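Local structure of putative oxidoreductase YfjR (4OQZ) at residues L64-D68 / Y69-Y73; E81-G85 / R86-N90. The protein is an S-selective imine reductase that probably uses NADPH to reduce imines to amines. All coordinates share one frame; numbering follows the deposited sequence.

Interaction 1: residues L64-D68 / Y69-Y73; sequences LSLID and YDAMY
Asp-68 OD2 accepts a hydrogen bond from Ala-71 N at 2.8 Å, with an N-H...O angle of 137°. This is an N-cap: the side chain of Asp-68 closes the start of helix 69-75 in the Rossmann-type NAD-binding domain, where the chain leaves strand 61-64. The amide comes in nearly along the C-O axis of the carboxylate. CG of Asp-68 sits between its own backbone N and carbonyl carbon (chi1 43°), which turns the carboxylate back over the first turn of the helix. The N-terminal end of the helix probably favours the negative charge of the carboxylate. With an alanine in place of Asp-68, Ala-71 N is likely to lose its capping acceptor and the first turn to be less firmly held. Apolar side chains pack beside the cap. Leu-66 CD2 lies 3.3 Å from Ala-71 O and 3.9 Å from the Ala-71 methyl, CB. Ile-67 CD1 reaches the same methyl at 4.0 Å. The side chain of Leu-66 also touches what is probably the glycine-rich loop of the Rossmann fold. Tyr-69 turns away to pack on helix 96-108 and strand 112-119. Deeper in, Leu-64 and Met-72 cross at about a right angle, and Leu-64 CD1 meets Met-72 CE at 4.1 Å.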
loop_
_atom_site.group_PDB
_atom_site.type_symbol
_atom_site.label_atom_id
_atom_site.label_comp_id
_atom_site.label_asym_id
_atom_site.label_seq_id
_atom_site.Cartn_x
_atom_site.Cartn_y
_atom_site.Cartn_z
ATOM N N LEU A 64 7.966 -3.870 -29.453
ATOM C CA LEU A 64 9.079 -3.048 -28.962
ATOM C C LEU A 64 9.170 -3.098 -27.423
ATOM O O LEU A 64 8.190 -2.838 -26.729
ATOM C CB LEU A 64 8.994 -1.598 -29.436
ATOM C CG LEU A 64 8.903 -1.384 -30.931
ATOM C CD1 LEU A 64 7.931 -0.312 -31.241
ATOM C CD2 LEU A 64 10.272 -1.088 -31.524
ATOM N N SER A 65 10.353 -3.451 -26.909
ATOM C CA SER A 65 10.637 -3.495 -25.478
ATOM C C SER A 65 11.992 -2.835 -25.230
ATOM O O SER A 65 12.989 -3.506 -24.968
ATOM C CB SER A 65 10.614 -4.924 -24.939
ATOM O OG SER A 65 10.533 -4.828 -23.525
ATOM N N LEU A 66 12.014 -1.504 -25.366
ATOM C CA LEU A 66 13.205 -0.676 -25.190
ATOM C C LEU A 66 13.185 0.020 -23.823
ATOM O O LEU A 66 12.236 -0.169 -23.055
ATOM C CB LEU A 66 13.291 0.336 -26.347
ATOM C CG LEU A 66 14.228 -0.031 -27.506
ATOM C CD1 LEU A 66 13.659 -1.159 -28.383
ATOM C CD2 LEU A 66 14.489 1.177 -28.367
ATOM N N ILE A 67 14.239 0.795 -23.505
ATOM C CA ILE A 67 14.383 1.493 -22.218
ATOM C C ILE A 67 13.204 2.444 -21.958
ATOM O O ILE A 67 12.561 2.371 -20.906
ATOM C CB ILE A 67 15.763 2.221 -22.111
ATOM C CG1 ILE A 67 16.928 1.321 -22.604
ATOM C CG2 ILE A 67 16.022 2.723 -20.680
ATOM C CD1 ILE A 67 17.949 2.028 -23.622
ATOM N N ASP A 68 12.909 3.296 -22.945
ATOM C CA ASP A 68 11.878 4.331 -22.898
ATOM C C ASP A 68 11.507 4.750 -24.345
ATOM O O ASP A 68 11.999 4.132 -25.297
ATOM C CB ASP A 68 12.456 5.539 -22.123
ATOM C CG ASP A 68 13.893 5.889 -22.505
ATOM O OD1 ASP A 68 14.783 5.763 -21.642
ATOM O OD2 ASP A 68 14.135 6.203 -23.683
ATOM N N TYR A 69 10.658 5.806 -24.510
ATOM C CA TYR A 69 10.290 6.311 -25.835
ATOM C C TYR A 69 11.437 7.061 -26.481
ATOM O O TYR A 69 11.575 6.993 -27.696
ATOM C CB TYR A 69 8.977 7.127 -25.831
ATOM C CG TYR A 69 7.764 6.289 -25.482
ATOM C CD1 TYR A 69 7.314 5.286 -26.335
ATOM C CD2 TYR A 69 7.078 6.486 -24.290
ATOM C CE1 TYR A 69 6.212 4.500 -26.008
ATOM C CE2 TYR A 69 5.991 5.685 -23.940
ATOM C CZ TYR A 69 5.558 4.696 -24.806
ATOM O OH TYR A 69 4.497 3.894 -24.468
ATOM N N ASP A 70 12.300 7.713 -25.676
ATOM C CA ASP A 70 13.481 8.447 -26.165
ATOM C C ASP A 70 14.456 7.522 -26.918
ATOM O O ASP A 70 15.093 7.961 -27.872
ATOM C CB ASP A 70 14.209 9.135 -24.998
ATOM C CG ASP A 70 14.377 10.625 -25.161
ATOM O OD1 ASP A 70 13.418 11.366 -24.853
ATOM O OD2 ASP A 70 15.480 11.057 -25.564
ATOM N N ALA A 71 14.565 6.247 -26.481
ATOM C CA ALA A 71 15.424 5.232 -27.091
ATOM C C ALA A 71 14.822 4.692 -28.389
ATOM O O ALA A 71 15.567 4.222 -29.249
ATOM C CB ALA A 71 15.672 4.097 -26.111
ATOM N N MET A 72 13.482 4.770 -28.535
ATOM C CA MET A 72 12.715 4.307 -29.701
ATOM C C MET A 72 13.051 5.077 -30.984
ATOM O O MET A 72 13.123 4.466 -32.051
ATOM C CB MET A 72 11.201 4.367 -29.405
ATOM C CG MET A 72 10.336 3.617 -30.398
ATOM S SD MET A 72 9.537 4.708 -31.589
ATOM C CE MET A 72 8.260 3.639 -32.177
ATOM N N TYR A 73 13.259 6.404 -30.877
ATOM C CA TYR A 73 13.591 7.282 -32.010
ATOM C C TYR A 73 14.941 6.969 -32.663
ATOM O O TYR A 73 15.164 7.345 -33.822
ATOM C CB TYR A 73 13.495 8.764 -31.614
ATOM C CG TYR A 73 12.112 9.171 -31.156
ATOM C CD1 TYR A 73 11.133 9.548 -32.072
ATOM C CD2 TYR A 73 11.774 9.163 -29.806
ATOM C CE1 TYR A 73 9.849 9.901 -31.656
ATOM C CE2 TYR A 73 10.492 9.506 -29.377
ATOM C CZ TYR A 73 9.535 9.880 -30.305
ATOM O OH TYR A 73 8.281 10.232 -29.873
#

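Interaction 2: residues E81-G85 / R86-N90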
loop_
_atom_site.group_PDB
_atom_site.type_symbol
_atom_site.label_atom_id
_atom_site.label_comp_id
_atom_site.label_asym_id
_atom_site.label_seq_id
_atom_site.Cartn_x
_atom_site.Cartn_y
_atom_site.Cartn_z
ATOM N N GLU A 81 10.953 4.081 -43.937
ATOM C CA GLU A 81 10.077 3.351 -44.865
ATOM C C GLU A 81 9.565 1.987 -44.346
ATOM O O GLU A 81 8.494 1.546 -44.764
ATOM C CB GLU A 81 10.748 3.176 -46.242
ATOM C CG GLU A 81 10.954 4.466 -47.023
ATOM C CD GLU A 81 12.345 5.064 -46.928
ATOM O OE1 GLU A 81 12.454 6.244 -46.519
ATOM O OE2 GLU A 81 13.324 4.364 -47.274
ATOM N N ALA A 82 10.311 1.316 -43.455
ATOM C CA ALA A 82 9.863 0.018 -42.942
ATOM C C ALA A 82 8.698 0.137 -41.957
ATOM O O ALA A 82 8.077 -0.872 -41.633
ATOM C CB ALA A 82 11.020 -0.739 -42.318
ATOM N N VAL A 83 8.403 1.358 -41.488
ATOM C CA VAL A 83 7.306 1.626 -40.553
ATOM C C VAL A 83 5.933 1.520 -41.245
ATOM O O VAL A 83 4.998 1.019 -40.624
ATOM C CB VAL A 83 7.498 2.953 -39.752
ATOM C CG1 VAL A 83 6.400 3.146 -38.711
ATOM C CG2 VAL A 83 8.867 2.982 -39.066
ATOM N N ALA A 84 5.820 1.943 -42.534
ATOM C CA ALA A 84 4.552 1.914 -43.288
ATOM C C ALA A 84 3.843 0.539 -43.362
ATOM O O ALA A 84 4.473 -0.473 -43.698
ATOM C CB ALA A 84 4.740 2.510 -44.683
ATOM N N GLY A 85 2.544 0.540 -43.034
ATOM C CA GLY A 85 1.689 -0.647 -43.019
ATOM C C GLY A 85 1.994 -1.637 -41.901
ATOM O O GLY A 85 1.666 -2.826 -42.006
ATOM N N ARG A 86 2.657 -1.175 -40.833
ATOM C CA ARG A 86 3.027 -2.042 -39.712
ATOM C C ARG A 86 2.417 -1.577 -38.416
ATOM O O ARG A 86 2.209 -0.374 -38.218
ATOM C CB ARG A 86 4.552 -2.158 -39.552
ATOM C CG ARG A 86 5.297 -2.255 -40.874
ATOM C CD ARG A 86 6.356 -3.315 -40.871
ATOM N NE ARG A 86 5.907 -4.519 -41.564
ATOM C CZ ARG A 86 6.075 -4.753 -42.860
ATOM N NH1 ARG A 86 6.686 -3.861 -43.630
ATOM N NH2 ARG A 86 5.634 -5.884 -43.396
ATOM N N VAL A 87 2.119 -2.546 -37.536
ATOM C CA VAL A 87 1.578 -2.305 -36.203
ATOM C C VAL A 87 2.740 -2.414 -35.225
ATOM O O VAL A 87 3.367 -3.476 -35.116
ATOM C CB VAL A 87 0.368 -3.211 -35.834
ATOM C CG1 VAL A 87 -0.161 -2.881 -34.436
ATOM C CG2 VAL A 87 -0.756 -3.061 -36.860
ATOM N N LEU A 88 3.075 -1.281 -34.584
ATOM C CA LEU A 88 4.163 -1.171 -33.607
ATOM C C LEU A 88 3.612 -1.109 -32.173
ATOM O O LEU A 88 2.909 -0.157 -31.800
ATOM C CB LEU A 88 5.054 0.042 -33.913
ATOM C CG LEU A 88 6.245 -0.186 -34.834
ATOM C CD1 LEU A 88 5.807 -0.344 -36.298
ATOM C CD2 LEU A 88 7.180 1.003 -34.766
ATOM N N VAL A 89 3.891 -2.154 -31.397
ATOM C CA VAL A 89 3.411 -2.287 -30.024
ATOM C C VAL A 89 4.542 -1.851 -29.118
ATOM O O VAL A 89 5.552 -2.565 -28.989
ATOM C CB VAL A 89 2.911 -3.719 -29.698
ATOM C CG1 VAL A 89 2.184 -3.734 -28.354
ATOM C CG2 VAL A 89 1.988 -4.240 -30.801
ATOM N N ASN A 90 4.403 -0.644 -28.545
ATOM C CA ASN A 90 5.455 -0.103 -27.694
ATOM C C ASN A 90 5.209 -0.405 -26.230
ATOM O O ASN A 90 4.324 0.178 -25.606
ATOM C CB ASN A 90 5.728 1.378 -27.970
ATOM C CG ASN A 90 7.116 1.803 -27.578
ATOM O OD1 ASN A 90 7.585 1.564 -26.465
ATOM N ND2 ASN A 90 7.777 2.518 -28.460
#
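Arg-86 folds its aliphatic chain back against the carbonyl of Ala-82. Its CD lies 3.1 Å from Ala-82 O, and its CG is 3.2 Å from the same oxygen. CG stands beside the backbone N, anti to the carbonyl carbon (chi1 -40°). Bends at chi2 and chi3 then carry the chain past Ala-82. Ala-82 O ends up at the edge of the guanidinium, in its plane, but NH1 stays 3.9 Å from Ala-82 O, and this buried oxygen has no hydrogen-bond partner in the model. The polar end of Arg-86 is held elsewhere: NE donates to Asn-59 O, just ahead of strand 61-64. Val-83 to Arg-86 form a type II beta turn, which leads into strand 87-90 of the parallel part of the Rossmann-type sheet. Arg-86 N closes the turn with a weak bond to Val-83 O, 3.2 Å long and bent to 135°. Gly-85 takes the third position of the turn with a positive phi of 70°, a value that favours glycine. Its backbone is also hydrogen-bonded to Gly-110. Val-83, the first residue of the turn, is buried. Its CG1 meets Leu-88 CD1 at 4.3 Å, where the strand enters the buried interior.

How the interactions relate
Interactions 1 and 2 stand at two points of one beta-alpha-beta crossover: helix 69-75 starts in interaction 1, and the chain re-enters the sheet at strand 87-90 in interaction 2. Both are partly buried. In interaction 1 Leu-64, Tyr-69 and Met-72 are buried, while the turn of interaction 2 has Ala-84 and Gly-85 exposed. Interaction 1 is nearer the centre of the chain, about 15 Å from it against 23 Å, measured centre to centre. A side-chain carboxylate caps a helix in interaction 1, whereas a weak backbone bond closes a turn in interaction 2. Leu-64 N probably bonds to Val-89 O at 2.8 Å, joining the neighbouring parallel strands. Tyr-69 and Met-72 lie against Asn-90.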